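Local coordinates for tubulin-like protein CetZ (Methanosaeta thermophila, PDB 3ZID) that binds GTP as a cytoskeletal GTPase of the tubulin/FtsZ superfamily and is probably involved in controlling archaeal cell shape, at residues E96-G101 with K130-A135; D169-V174 with L229-L234; Y236-K241 with E313-S318; G268-A273 with S318-E323; V276-R281 with V308-E313. One frame throughout, in Å; residues are numbered along the deposited sequence.

Interaction 1: E96-G101 with K130-A135; sequences EIEKRG and KRYKNA
Two neighbouring helices of the Rossmann-like GTPase domain, 79-98 and 117-131, are joined here at their C-terminal ends by polar bonds at the tips of long side chains. The one direct hydrogen bond runs from Y132 OH to G101 O, 3.1 Å long and nearly along the C=O axis (173°), so the phenol O-H meets the carbonyl that ends the type I turn E98-G101 almost head-on. Apolar contact accompanies it: I97 CG2, anti to its own backbone N, lies 4.1 Å from Y132 CE2, next to the phenol oxygen. I97 also packs on L5 and L7 of strand 3-9 and I46 of strand 42-49. E98 OE2 and R131 NE form a salt bridge of 3.4 Å, the carboxylate and guanidinium planes 23° apart, and one water accepts from NE and donates to OE2. R131 NH1 pairs with E127 of its own helix. The guanidinium charge is thus shared between E127 and E98, the water-bridged E98 pair being the long outer link, while the buried part rests on Y132.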
# COMPACT_ATOMS: atom_id res chain seq x y z
N GLU A 96 22.78 -2.48 1.88
CA GLU A 96 22.25 -1.86 3.08
C GLU A 96 21.26 -2.77 3.80
O GLU A 96 21.22 -2.83 5.03
CB GLU A 96 21.59 -0.52 2.75
CG GLU A 96 20.99 0.19 3.96
CD GLU A 96 21.97 0.37 5.11
OE1 GLU A 96 23.17 0.58 4.84
OE2 GLU A 96 21.52 0.27 6.28
N ILE A 97 20.47 -3.49 3.01
CA ILE A 97 19.51 -4.44 3.57
C ILE A 97 20.21 -5.65 4.18
O ILE A 97 19.93 -6.03 5.32
CB ILE A 97 18.52 -4.90 2.49
CG1 ILE A 97 17.64 -3.72 2.08
CG2 ILE A 97 17.71 -6.09 2.97
CD1 ILE A 97 16.93 -3.90 0.77
N GLU A 98 21.15 -6.23 3.43
CA GLU A 98 21.86 -7.42 3.89
C GLU A 98 22.68 -7.19 5.16
O GLU A 98 22.89 -8.11 5.94
CB GLU A 98 22.70 -8.02 2.77
CG GLU A 98 21.85 -8.72 1.72
CD GLU A 98 22.58 -8.93 0.40
OE1 GLU A 98 23.72 -8.44 0.26
OE2 GLU A 98 22.00 -9.58 -0.49
N LYS A 99 23.12 -5.95 5.38
CA LYS A 99 23.86 -5.61 6.59
C LYS A 99 23.05 -5.85 7.86
O LYS A 99 23.61 -5.98 8.94
CB LYS A 99 24.24 -4.12 6.58
CG LYS A 99 25.28 -3.73 5.55
CD LYS A 99 25.66 -2.26 5.71
CE LYS A 99 26.76 -1.86 4.73
NZ LYS A 99 27.18 -0.45 4.92
N ARG A 100 21.72 -5.92 7.72
CA ARG A 100 20.85 -6.03 8.88
C ARG A 100 20.38 -7.44 9.17
O ARG A 100 19.52 -7.65 10.02
CB ARG A 100 19.67 -5.07 8.74
CG ARG A 100 20.13 -3.68 8.39
CD ARG A 100 19.10 -2.63 8.68
NE ARG A 100 19.65 -1.31 8.38
CZ ARG A 100 19.19 -0.18 8.90
NH1 ARG A 100 18.18 -0.19 9.75
NH2 ARG A 100 19.77 0.97 8.55
N GLY A 101 20.94 -8.42 8.46
CA GLY A 101 20.69 -9.81 8.82
C GLY A 101 19.58 -10.49 8.05
O GLY A 101 19.25 -10.11 6.92
N LYS A 130 14.77 -13.50 -4.30
CA LYS A 130 15.94 -14.34 -4.56
C LYS A 130 16.79 -14.54 -3.30
O LYS A 130 17.24 -15.64 -3.04
CB LYS A 130 16.85 -13.71 -5.61
CG LYS A 130 16.28 -13.60 -6.99
CD LYS A 130 17.32 -12.91 -7.87
CE LYS A 130 16.74 -12.39 -9.14
NZ LYS A 130 17.74 -11.56 -9.87
N ARG A 131 16.99 -13.47 -2.54
CA ARG A 131 17.91 -13.50 -1.41
C ARG A 131 17.29 -14.06 -0.13
O ARG A 131 17.98 -14.69 0.67
CB ARG A 131 18.46 -12.09 -1.16
CG ARG A 131 19.52 -11.69 -2.17
CD ARG A 131 19.55 -10.18 -2.37
NE ARG A 131 20.43 -9.79 -3.48
CZ ARG A 131 20.10 -9.88 -4.76
NH1 ARG A 131 18.92 -10.36 -5.13
NH2 ARG A 131 20.96 -9.49 -5.69
N TYR A 132 15.98 -13.86 0.02
CA TYR A 132 15.26 -14.31 1.20
C TYR A 132 14.12 -15.21 0.76
O TYR A 132 12.96 -14.82 0.83
CB TYR A 132 14.69 -13.12 1.96
CG TYR A 132 15.74 -12.15 2.49
CD1 TYR A 132 16.46 -12.43 3.65
CD2 TYR A 132 16.00 -10.96 1.83
CE1 TYR A 132 17.41 -11.55 4.14
CE2 TYR A 132 16.95 -10.07 2.30
CZ TYR A 132 17.65 -10.37 3.46
OH TYR A 132 18.60 -9.48 3.93
N LYS A 133 14.46 -16.41 0.29
CA LYS A 133 13.52 -17.31 -0.39
C LYS A 133 12.40 -17.75 0.53
O LYS A 133 11.30 -18.04 0.08
CB LYS A 133 14.21 -18.56 -0.95
CG LYS A 133 15.37 -18.32 -1.91
CD LYS A 133 16.01 -19.66 -2.30
CE LYS A 133 17.15 -19.49 -3.32
NZ LYS A 133 17.88 -20.77 -3.61
N ASN A 134 12.70 -17.83 1.82
CA ASN A 134 11.74 -18.28 2.79
C ASN A 134 10.89 -17.13 3.35
O ASN A 134 9.97 -17.35 4.14
CB ASN A 134 12.45 -19.03 3.91
CG ASN A 134 13.17 -20.27 3.41
OD1 ASN A 134 12.68 -20.98 2.53
ND2 ASN A 134 14.34 -20.54 3.97
N ALA A 135 11.21 -15.90 2.95
CA ALA A 135 10.53 -14.73 3.50
C ALA A 135 9.13 -14.47 2.94
O ALA A 135 8.84 -14.77 1.78
CB ALA A 135 11.39 -13.49 3.33
O HOH W 1 22.75 -8.64 -3.13

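Interaction 2: D169-V174 with L229-L234; sequences DGMILV and LRMGTL
The edge of the parallel sheet of the GTPase domain meets the edge of the second, mixed sheet where strand 172-174 crosses strand 232-234 at 68°, so the two share a single bridge, between I172 and G232. G232 N gives a hydrogen bond to M171 O, 2.7 Å and nearly along the C=O axis; in return L173 N binds G232 O, also 2.7 Å and straight. The side chain of L173 is then laid against that same acceptor. Its CB and CG both lie 3.4 Å from G232 O, and because CG is anti to the carbonyl carbon (chi1 -61°), CD1 continues across to M231 CB, 4.2 Å away. Beside it, M171 bends at chi3 (41°) and brings its CE to M231 CE at 3.5 Å, a tight methyl-to-methyl contact between two chains that run side by side; helix 150-165 packs on both. I172 instead leans with CG2 and CD1 on L234 CG. One side-chain bond adds to the backbone pair: T233 OG1, anti to its own N, donates to L173 O at 2.9 Å in the carbonyl plane. L173 thus has both its N-H and its C=O bound by the crossing strand. At this buried junction of two sheets M171 O and both polar backbone atoms of G232 are bonded as well, while M171, M231, I172 and L234 pack beside them.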
# COMPACT_ATOMS: atom_id res chain seq x y z
N ASP A 169 4.02 -11.82 -1.95
CA ASP A 169 2.95 -12.47 -1.20
C ASP A 169 1.78 -11.52 -0.99
O ASP A 169 1.57 -10.96 0.08
CB ASP A 169 3.47 -12.98 0.15
CG ASP A 169 4.63 -13.93 -0.02
OD1 ASP A 169 4.40 -15.07 -0.48
OD2 ASP A 169 5.78 -13.53 0.26
N GLY A 170 1.02 -11.28 -2.05
CA GLY A 170 -0.15 -10.45 -1.90
C GLY A 170 0.27 -9.01 -1.95
O GLY A 170 1.43 -8.68 -2.23
N MET A 171 -0.68 -8.13 -1.71
CA MET A 171 -0.41 -6.73 -1.76
C MET A 171 -1.47 -6.04 -0.94
O MET A 171 -2.65 -6.36 -1.04
CB MET A 171 -0.43 -6.28 -3.23
CG MET A 171 -0.74 -4.84 -3.46
SD MET A 171 -0.18 -4.31 -5.09
CE MET A 171 -0.63 -5.69 -6.11
N ILE A 172 -1.04 -5.14 -0.06
CA ILE A 172 -2.05 -4.37 0.66
C ILE A 172 -2.33 -3.05 -0.03
O ILE A 172 -1.46 -2.19 -0.14
CB ILE A 172 -1.65 -4.11 2.09
CG1 ILE A 172 -1.82 -5.42 2.88
CG2 ILE A 172 -2.56 -3.04 2.70
CD1 ILE A 172 -0.84 -5.59 4.01
N LEU A 173 -3.58 -2.87 -0.44
CA LEU A 173 -3.98 -1.67 -1.17
C LEU A 173 -4.37 -0.56 -0.22
O LEU A 173 -5.17 -0.76 0.68
CB LEU A 173 -5.15 -1.99 -2.09
CG LEU A 173 -4.92 -3.03 -3.19
CD1 LEU A 173 -6.22 -3.30 -3.93
CD2 LEU A 173 -3.81 -2.57 -4.15
N VAL A 174 -3.82 0.63 -0.43
CA VAL A 174 -4.19 1.82 0.32
C VAL A 174 -4.72 2.84 -0.69
O VAL A 174 -4.00 3.31 -1.57
CB VAL A 174 -2.96 2.41 1.07
CG1 VAL A 174 -3.37 3.60 1.96
CG2 VAL A 174 -2.26 1.32 1.89
N LEU A 229 -7.14 -12.53 -6.15
CA LEU A 229 -6.36 -11.60 -6.99
C LEU A 229 -4.94 -11.35 -6.52
O LEU A 229 -4.19 -10.67 -7.20
CB LEU A 229 -7.02 -10.22 -7.02
CG LEU A 229 -8.42 -10.02 -7.58
CD1 LEU A 229 -8.79 -8.57 -7.37
CD2 LEU A 229 -8.47 -10.40 -9.05
N ARG A 230 -4.62 -11.84 -5.32
CA ARG A 230 -3.34 -11.59 -4.65
C ARG A 230 -3.18 -10.11 -4.32
O ARG A 230 -2.07 -9.56 -4.28
CB ARG A 230 -2.16 -12.11 -5.47
CG ARG A 230 -2.15 -13.61 -5.59
CD ARG A 230 -1.14 -14.06 -6.61
NE ARG A 230 0.22 -13.67 -6.26
CZ ARG A 230 1.04 -14.42 -5.53
NH1 ARG A 230 0.63 -15.59 -5.06
NH2 ARG A 230 2.26 -13.99 -5.27
N MET A 231 -4.32 -9.47 -4.11
CA MET A 231 -4.36 -8.11 -3.62
C MET A 231 -5.39 -8.08 -2.53
O MET A 231 -6.38 -8.82 -2.57
CB MET A 231 -4.82 -7.16 -4.72
CG MET A 231 -3.87 -6.99 -5.87
SD MET A 231 -4.72 -6.03 -7.12
CE MET A 231 -3.40 -5.54 -8.21
N GLY A 232 -5.20 -7.18 -1.57
CA GLY A 232 -6.12 -7.09 -0.46
C GLY A 232 -5.94 -5.79 0.25
O GLY A 232 -5.37 -4.84 -0.29
N THR A 233 -6.39 -5.75 1.49
CA THR A 233 -6.30 -4.54 2.27
C THR A 233 -6.39 -4.89 3.74
O THR A 233 -6.51 -6.07 4.09
CB THR A 233 -7.37 -3.50 1.86
OG1 THR A 233 -7.00 -2.21 2.36
CG2 THR A 233 -8.75 -3.88 2.40
N LEU A 234 -6.27 -3.87 4.59
CA LEU A 234 -6.41 -4.05 6.03
C LEU A 234 -7.63 -3.26 6.52
O LEU A 234 -7.82 -2.10 6.16
CB LEU A 234 -5.17 -3.54 6.76
CG LEU A 234 -3.86 -4.23 6.43
CD1 LEU A 234 -2.71 -3.60 7.22
CD2 LEU A 234 -3.96 -5.72 6.76

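Interaction 3: Y236-K241 with E313-S318; sequences YYQADK and EPRVLS
Strands 236-238 and 315-318 run antiparallel, and the well-packed half of their contact is the regular ladder. Y237 and V316 form the hydrogen-bonded pair, Y237 N to V316 O at 3.0 Å and V316 N to Y237 O at 2.9 Å, and A239 N extends the ladder to P314 O, with A239 CB against P314 CG. On the face carrying Y236, Q238 and R315, the arginine reaches out extended from CG to NE, although its CG takes the crowded position between N and carbonyl carbon (chi1 61°). R315 NH1 meets Y236 OH at 3.1 Å, in the guanidinium plane, and that plane stands 86° to the ring. Q238 folds back at chi2 (72°), so NE2 bonds both A239 O and E313 O, the latter 3.0 Å away with the donor above the carbonyl plane. Beyond this the contact loosens into exposed charge. K241, poorly ordered, trails past E313, and its NZ stays 4.5 Å from E313 OE2, beyond a salt bridge. The two faces have different cover: helix 186-210 lies over Y236 and L317, and its F203 makes a cation-pi contact with R315, whereas Y237 and V316 pack on A249 of helix 246-252. R315 NE binds Q278 of strand 270-279, which flanks strand 315-322 opposite 232-238.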
# COMPACT_ATOMS: atom_id res chain seq x y z
N TYR A 236 -9.90 -2.13 10.20
CA TYR A 236 -9.54 -1.81 11.56
C TYR A 236 -10.71 -1.16 12.25
O TYR A 236 -11.45 -0.41 11.63
CB TYR A 236 -8.38 -0.85 11.56
CG TYR A 236 -7.85 -0.46 12.91
CD1 TYR A 236 -8.36 0.63 13.61
CD2 TYR A 236 -6.79 -1.16 13.47
CE1 TYR A 236 -7.83 0.99 14.84
CE2 TYR A 236 -6.27 -0.80 14.68
CZ TYR A 236 -6.79 0.26 15.36
OH TYR A 236 -6.22 0.57 16.57
N TYR A 237 -10.88 -1.47 13.53
CA TYR A 237 -11.84 -0.78 14.35
C TYR A 237 -11.46 -0.86 15.80
O TYR A 237 -11.23 -1.94 16.31
CB TYR A 237 -13.24 -1.35 14.17
CG TYR A 237 -14.27 -0.64 15.02
CD1 TYR A 237 -14.81 0.58 14.64
CD2 TYR A 237 -14.68 -1.20 16.22
CE1 TYR A 237 -15.75 1.21 15.43
CE2 TYR A 237 -15.62 -0.58 17.01
CZ TYR A 237 -16.14 0.62 16.62
OH TYR A 237 -17.05 1.23 17.42
N GLN A 238 -11.39 0.30 16.44
CA GLN A 238 -11.15 0.39 17.87
C GLN A 238 -12.48 0.67 18.57
O GLN A 238 -13.07 1.70 18.34
CB GLN A 238 -10.21 1.54 18.16
CG GLN A 238 -10.09 1.86 19.63
CD GLN A 238 -9.32 0.81 20.35
OE1 GLN A 238 -8.13 0.70 20.14
NE2 GLN A 238 -9.98 0.01 21.19
N ALA A 239 -12.96 -0.26 19.39
CA ALA A 239 -14.19 -0.07 20.15
C ALA A 239 -14.01 0.87 21.34
O ALA A 239 -12.89 1.06 21.83
CB ALA A 239 -14.74 -1.42 20.64
N ASP A 240 -15.10 1.48 21.80
CA ASP A 240 -15.00 2.31 22.99
C ASP A 240 -15.56 1.53 24.17
O ASP A 240 -16.20 0.49 23.99
CB ASP A 240 -15.76 3.62 22.81
CG ASP A 240 -15.51 4.60 23.94
OD1 ASP A 240 -14.36 5.06 24.07
OD2 ASP A 240 -16.45 4.88 24.71
N LYS A 241 -15.31 2.04 25.38
CA LYS A 241 -15.71 1.43 26.65
C LYS A 241 -17.23 1.25 26.75
O LYS A 241 -17.70 0.28 27.34
CB LYS A 241 -15.14 2.22 27.83
CG LYS A 241 -15.28 1.50 29.15
CD LYS A 241 -14.71 2.31 30.31
CE LYS A 241 -13.19 2.16 30.37
NZ LYS A 241 -12.57 2.86 31.52
N GLU A 313 -9.62 -1.60 25.66
CA GLU A 313 -10.90 -1.78 24.99
C GLU A 313 -10.60 -2.50 23.67
O GLU A 313 -9.58 -2.25 23.05
CB GLU A 313 -11.56 -0.43 24.74
CG GLU A 313 -11.55 0.50 25.96
CD GLU A 313 -12.25 -0.11 27.15
OE1 GLU A 313 -13.38 -0.63 26.98
OE2 GLU A 313 -11.68 -0.09 28.26
N PRO A 314 -11.46 -3.45 23.29
CA PRO A 314 -11.17 -4.30 22.14
C PRO A 314 -11.00 -3.55 20.81
O PRO A 314 -11.63 -2.53 20.58
CB PRO A 314 -12.37 -5.25 22.07
CG PRO A 314 -13.43 -4.60 22.96
CD PRO A 314 -12.70 -3.85 23.99
N ARG A 315 -10.09 -4.06 19.99
CA ARG A 315 -9.93 -3.58 18.63
C ARG A 315 -9.79 -4.79 17.72
O ARG A 315 -9.40 -5.90 18.14
CB ARG A 315 -8.72 -2.65 18.49
CG ARG A 315 -7.38 -3.27 18.83
CD ARG A 315 -6.26 -2.33 18.37
NE ARG A 315 -4.94 -2.90 18.61
CZ ARG A 315 -3.80 -2.33 18.23
NH1 ARG A 315 -3.83 -1.17 17.59
NH2 ARG A 315 -2.63 -2.91 18.51
N VAL A 316 -10.15 -4.59 16.46
CA VAL A 316 -10.15 -5.67 15.50
C VAL A 316 -9.35 -5.25 14.29
O VAL A 316 -9.49 -4.13 13.78
CB VAL A 316 -11.58 -6.04 15.07
CG1 VAL A 316 -11.55 -7.15 14.01
CG2 VAL A 316 -12.40 -6.50 16.27
N LEU A 317 -8.51 -6.16 13.84
CA LEU A 317 -7.83 -6.02 12.57
C LEU A 317 -8.34 -7.09 11.63
O LEU A 317 -8.39 -8.26 11.96
CB LEU A 317 -6.32 -6.16 12.75
CG LEU A 317 -5.54 -6.09 11.43
CD1 LEU A 317 -5.36 -4.67 11.03
CD2 LEU A 317 -4.19 -6.76 11.60
N SER A 318 -8.68 -6.68 10.42
CA SER A 318 -9.05 -7.63 9.40
C SER A 318 -8.05 -7.57 8.24
O SER A 318 -7.67 -6.49 7.78
CB SER A 318 -10.48 -7.35 8.92
OG SER A 318 -10.59 -6.03 8.42

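Interaction 4: G268-A273 with S318-E323; sequences GEAGRA and SVLSLE
S321 O is held twice: it takes one hydrogen bond from G271 N at 2.9 Å and a CA-H...O contact from A270 CA at 3.2 Å. The same residue's N donates to R272 O, also at 2.9 Å. These bonds lie in the antiparallel pairing of strands 270-273 and 318-322, central neighbours in the mixed sheet of the second, C-terminal domain of the tubulin/FtsZ fold. The pairing contains a classic beta bulge: G271 and R272 together stand opposite the single S321, G271 with helix-like backbone angles (-89°/-37°), and the short segments lie at 147°. Past it, E323 N closes the end on E269 O at 2.7 Å, the donor above the carbonyl plane. Side chains follow the two faces. On one, L320 CD2 packs on A273 CB at 3.6 Å, with L254 and L259 covering the leucine. On the other, R272 CB touches S321 CB, V224 of helix 219-225 lies over the serine, and the extended arginine carries NH1 to T223 O of that helix. A270 CB, from the pair whose side chains diverge, stays 4.3 Å from L320 CD2. G271 also makes room for a neighbour: E323, bent at chi2, brings its OE2 to 3.4 Å from G271 CA.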
# COMPACT_ATOMS: atom_id res chain seq x y z
N GLY A 268 -19.43 -9.83 -1.63
CA GLY A 268 -18.61 -11.00 -1.86
C GLY A 268 -17.29 -10.76 -2.59
O GLY A 268 -16.73 -11.68 -3.19
N GLU A 269 -16.76 -9.54 -2.50
CA GLU A 269 -15.48 -9.19 -3.13
C GLU A 269 -14.25 -9.75 -2.41
O GLU A 269 -13.15 -9.77 -2.97
CB GLU A 269 -15.37 -7.68 -3.28
CG GLU A 269 -16.47 -7.10 -4.16
CD GLU A 269 -16.32 -5.61 -4.43
OE1 GLU A 269 -15.52 -4.94 -3.72
OE2 GLU A 269 -17.00 -5.11 -5.34
N ALA A 270 -14.43 -10.18 -1.17
CA ALA A 270 -13.34 -10.77 -0.39
C ALA A 270 -13.46 -12.28 -0.38
O ALA A 270 -14.50 -12.82 0.01
CB ALA A 270 -13.34 -10.23 1.05
N GLY A 271 -12.41 -12.97 -0.82
CA GLY A 271 -12.38 -14.43 -0.81
C GLY A 271 -11.85 -15.06 0.47
O GLY A 271 -12.33 -16.11 0.89
N ARG A 272 -10.84 -14.42 1.06
CA ARG A 272 -10.22 -14.89 2.30
C ARG A 272 -10.02 -13.75 3.27
O ARG A 272 -9.86 -12.59 2.86
CB ARG A 272 -8.87 -15.58 2.03
CG ARG A 272 -8.99 -16.85 1.21
CD ARG A 272 -7.65 -17.34 0.69
NE ARG A 272 -7.85 -18.41 -0.28
CZ ARG A 272 -6.88 -19.15 -0.81
NH1 ARG A 272 -5.61 -18.96 -0.46
NH2 ARG A 272 -7.18 -20.10 -1.69
N ALA A 273 -10.03 -14.07 4.56
CA ALA A 273 -9.75 -13.07 5.59
C ALA A 273 -9.07 -13.67 6.83
O ALA A 273 -9.21 -14.86 7.13
CB ALA A 273 -11.03 -12.34 5.98
N SER A 318 -8.68 -6.68 10.42
CA SER A 318 -9.05 -7.63 9.40
C SER A 318 -8.05 -7.57 8.24
O SER A 318 -7.67 -6.49 7.78
CB SER A 318 -10.48 -7.35 8.92
OG SER A 318 -10.59 -6.03 8.42
N VAL A 319 -7.61 -8.73 7.79
CA VAL A 319 -6.74 -8.80 6.63
C VAL A 319 -7.61 -9.45 5.59
O VAL A 319 -8.06 -10.57 5.78
CB VAL A 319 -5.47 -9.64 6.88
CG1 VAL A 319 -4.56 -9.63 5.63
CG2 VAL A 319 -4.71 -9.13 8.14
N LEU A 320 -7.87 -8.73 4.51
CA LEU A 320 -8.76 -9.20 3.46
C LEU A 320 -7.97 -9.50 2.20
O LEU A 320 -7.00 -8.82 1.89
CB LEU A 320 -9.79 -8.15 3.10
CG LEU A 320 -10.79 -7.74 4.16
CD1 LEU A 320 -11.78 -6.75 3.56
CD2 LEU A 320 -11.50 -8.97 4.69
N SER A 321 -8.39 -10.55 1.51
CA SER A 321 -7.91 -10.90 0.20
C SER A 321 -9.06 -10.72 -0.80
O SER A 321 -10.16 -11.18 -0.53
CB SER A 321 -7.45 -12.36 0.22
OG SER A 321 -7.12 -12.84 -1.06
N LEU A 322 -8.80 -10.09 -1.95
CA LEU A 322 -9.87 -9.79 -2.90
C LEU A 322 -10.02 -10.86 -3.98
O LEU A 322 -9.03 -11.39 -4.47
CB LEU A 322 -9.62 -8.43 -3.57
CG LEU A 322 -9.55 -7.29 -2.56
CD1 LEU A 322 -9.37 -5.94 -3.25
CD2 LEU A 322 -10.81 -7.30 -1.64
N GLU A 323 -11.27 -11.19 -4.32
CA GLU A 323 -11.58 -11.97 -5.52
C GLU A 323 -11.79 -11.03 -6.71
O GLU A 323 -11.42 -11.35 -7.83
CB GLU A 323 -12.84 -12.81 -5.32
CG GLU A 323 -12.73 -13.90 -4.27
CD GLU A 323 -11.72 -14.98 -4.63
OE1 GLU A 323 -11.72 -15.45 -5.79
OE2 GLU A 323 -10.92 -15.36 -3.75

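Interaction 5: V276-R281 with V308-E313; sequences VIQGSR and VIKKGE
Backbone bonds form the first shell where strands 276-279 and 308-309 run parallel. V308 is held on both sides: its N donates to I277 O at 2.8 Å, and its O accepts from G279 N. K310 N then reaches G279 O at 3.1 Å, from well above the carbonyl plane. Past the strands the serine S280 takes over, gripping G312 twice: S280 N to G312 O, and G312 N to S280 OG at 2.8 Å, a straight bond (165°). Its OG is set for this by standing beside its own N, anti to the carbonyl carbon. Around this skeleton, the extended Q278 lies alongside V308, its NE2 3.7 Å from V308 CG1, and the K310 chain crosses Q278 obliquely, its CD 3.6 Å from Q278 NE2. V276 CG1 meets V308 CG2 at 3.8 Å. On the face carrying I309, its CD1 sits over one guanidinium face of R281, which comes from the turn after the strand and folds at chi3 (-63°); R281 NH1 is 3.3 Å from I309 CD1. Farther out, beside R315, E206 of helix 186-210 makes a weak bond with Q278 and a salt bridge with K310. Parallel neighbours linked through helix 286-296 are the signature of a beta-alpha-beta crossover, here at the edge of the mixed sheet.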
# COMPACT_ATOMS: atom_id res chain seq x y z
N VAL A 276 -8.29 -10.57 13.57
CA VAL A 276 -7.59 -10.60 14.85
C VAL A 276 -8.34 -9.72 15.83
O VAL A 276 -8.60 -8.56 15.55
CB VAL A 276 -6.13 -10.07 14.73
CG1 VAL A 276 -5.40 -10.17 16.08
CG2 VAL A 276 -5.38 -10.85 13.68
N ILE A 277 -8.71 -10.31 16.97
CA ILE A 277 -9.37 -9.58 18.05
C ILE A 277 -8.39 -9.40 19.19
O ILE A 277 -7.79 -10.36 19.68
CB ILE A 277 -10.58 -10.35 18.63
CG1 ILE A 277 -11.42 -10.96 17.52
CG2 ILE A 277 -11.42 -9.43 19.54
CD1 ILE A 277 -12.39 -10.00 16.95
N GLN A 278 -8.21 -8.16 19.61
CA GLN A 278 -7.27 -7.86 20.68
C GLN A 278 -7.94 -7.04 21.76
O GLN A 278 -8.64 -6.08 21.45
CB GLN A 278 -6.08 -7.08 20.11
CG GLN A 278 -5.03 -6.72 21.14
CD GLN A 278 -3.85 -6.00 20.50
OE1 GLN A 278 -3.98 -4.91 19.96
NE2 GLN A 278 -2.69 -6.64 20.53
N GLY A 279 -7.70 -7.38 23.02
CA GLY A 279 -8.23 -6.58 24.10
C GLY A 279 -8.13 -7.28 25.44
O GLY A 279 -7.62 -8.39 25.51
N SER A 280 -8.58 -6.60 26.50
CA SER A 280 -8.57 -7.20 27.84
C SER A 280 -9.33 -8.51 27.84
O SER A 280 -10.33 -8.65 27.15
CB SER A 280 -9.15 -6.25 28.89
OG SER A 280 -8.39 -5.06 28.97
N ARG A 281 -8.85 -9.46 28.62
CA ARG A 281 -9.41 -10.80 28.64
C ARG A 281 -10.92 -10.76 28.94
O ARG A 281 -11.70 -11.56 28.41
CB ARG A 281 -8.66 -11.64 29.70
CG ARG A 281 -9.05 -13.10 29.80
CD ARG A 281 -8.33 -13.76 31.00
NE ARG A 281 -6.87 -13.77 30.90
CZ ARG A 281 -6.14 -14.65 30.20
NH1 ARG A 281 -6.71 -15.63 29.50
NH2 ARG A 281 -4.83 -14.54 30.21
N VAL A 308 -5.79 -11.97 20.69
CA VAL A 308 -4.60 -11.52 21.40
C VAL A 308 -5.03 -10.79 22.66
O VAL A 308 -5.70 -9.77 22.60
CB VAL A 308 -3.73 -10.56 20.55
CG1 VAL A 308 -2.43 -10.22 21.31
CG2 VAL A 308 -3.40 -11.19 19.20
N ILE A 309 -4.63 -11.32 23.81
CA ILE A 309 -4.93 -10.67 25.06
C ILE A 309 -3.96 -9.55 25.32
O ILE A 309 -2.75 -9.74 25.31
CB ILE A 309 -4.94 -11.68 26.21
CG1 ILE A 309 -5.90 -12.81 25.85
CG2 ILE A 309 -5.29 -10.96 27.55
CD1 ILE A 309 -5.93 -13.92 26.83
N LYS A 310 -4.50 -8.37 25.53
CA LYS A 310 -3.68 -7.22 25.82
C LYS A 310 -4.62 -6.19 26.41
O LYS A 310 -5.68 -5.91 25.83
CB LYS A 310 -3.02 -6.68 24.54
CG LYS A 310 -2.07 -5.52 24.78
CD LYS A 310 -1.70 -4.85 23.45
CE LYS A 310 -0.82 -3.61 23.63
NZ LYS A 310 -0.61 -2.90 22.34
N LYS A 311 -4.24 -5.62 27.54
CA LYS A 311 -5.09 -4.67 28.26
C LYS A 311 -5.60 -3.52 27.39
O LYS A 311 -4.83 -2.77 26.80
CB LYS A 311 -4.36 -4.12 29.49
CG LYS A 311 -5.22 -3.17 30.34
CD LYS A 311 -4.55 -2.86 31.68
CE LYS A 311 -5.43 -1.98 32.57
NZ LYS A 311 -6.72 -2.65 32.94
N GLY A 312 -6.93 -3.40 27.33
CA GLY A 312 -7.54 -2.30 26.62
C GLY A 312 -8.92 -2.63 26.10
O GLY A 312 -9.32 -3.79 26.08
N GLU A 313 -9.62 -1.60 25.66
CA GLU A 313 -10.90 -1.78 24.99
C GLU A 313 -10.60 -2.50 23.67
O GLU A 313 -9.58 -2.25 23.05
CB GLU A 313 -11.56 -0.43 24.74
CG GLU A 313 -11.55 0.50 25.96
CD GLU A 313 -12.25 -0.11 27.15
OE1 GLU A 313 -13.38 -0.63 26.98
OE2 GLU A 313 -11.68 -0.09 28.26

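Four of the five contacts trace one mixed sheet across its order 232-238, 315-322, 270-279, 302-309. Interactions 3 and 4 use successive parts of strand 315-322 and share S318; interactions 4 and 5 use successive parts of strand 270-279 without a shared residue. Interactions 3 and 5, with centres about 9 Å apart, share E313 and are joined by a probable hydrogen bond between L317 O and V276 N, 2.8 Å. Interaction 2 carries this sheet to the GTPase domain: a probable hydrogen bond of 2.8 Å between M231 O and L322 N ties it to interaction 4, centres about 9 Å apart, and the side chain of I172 is about 12 Å from bound GDP. Interaction 1 lies within the GTPase domain, touching interaction 2 through A135 and D169, away from the nucleotide site.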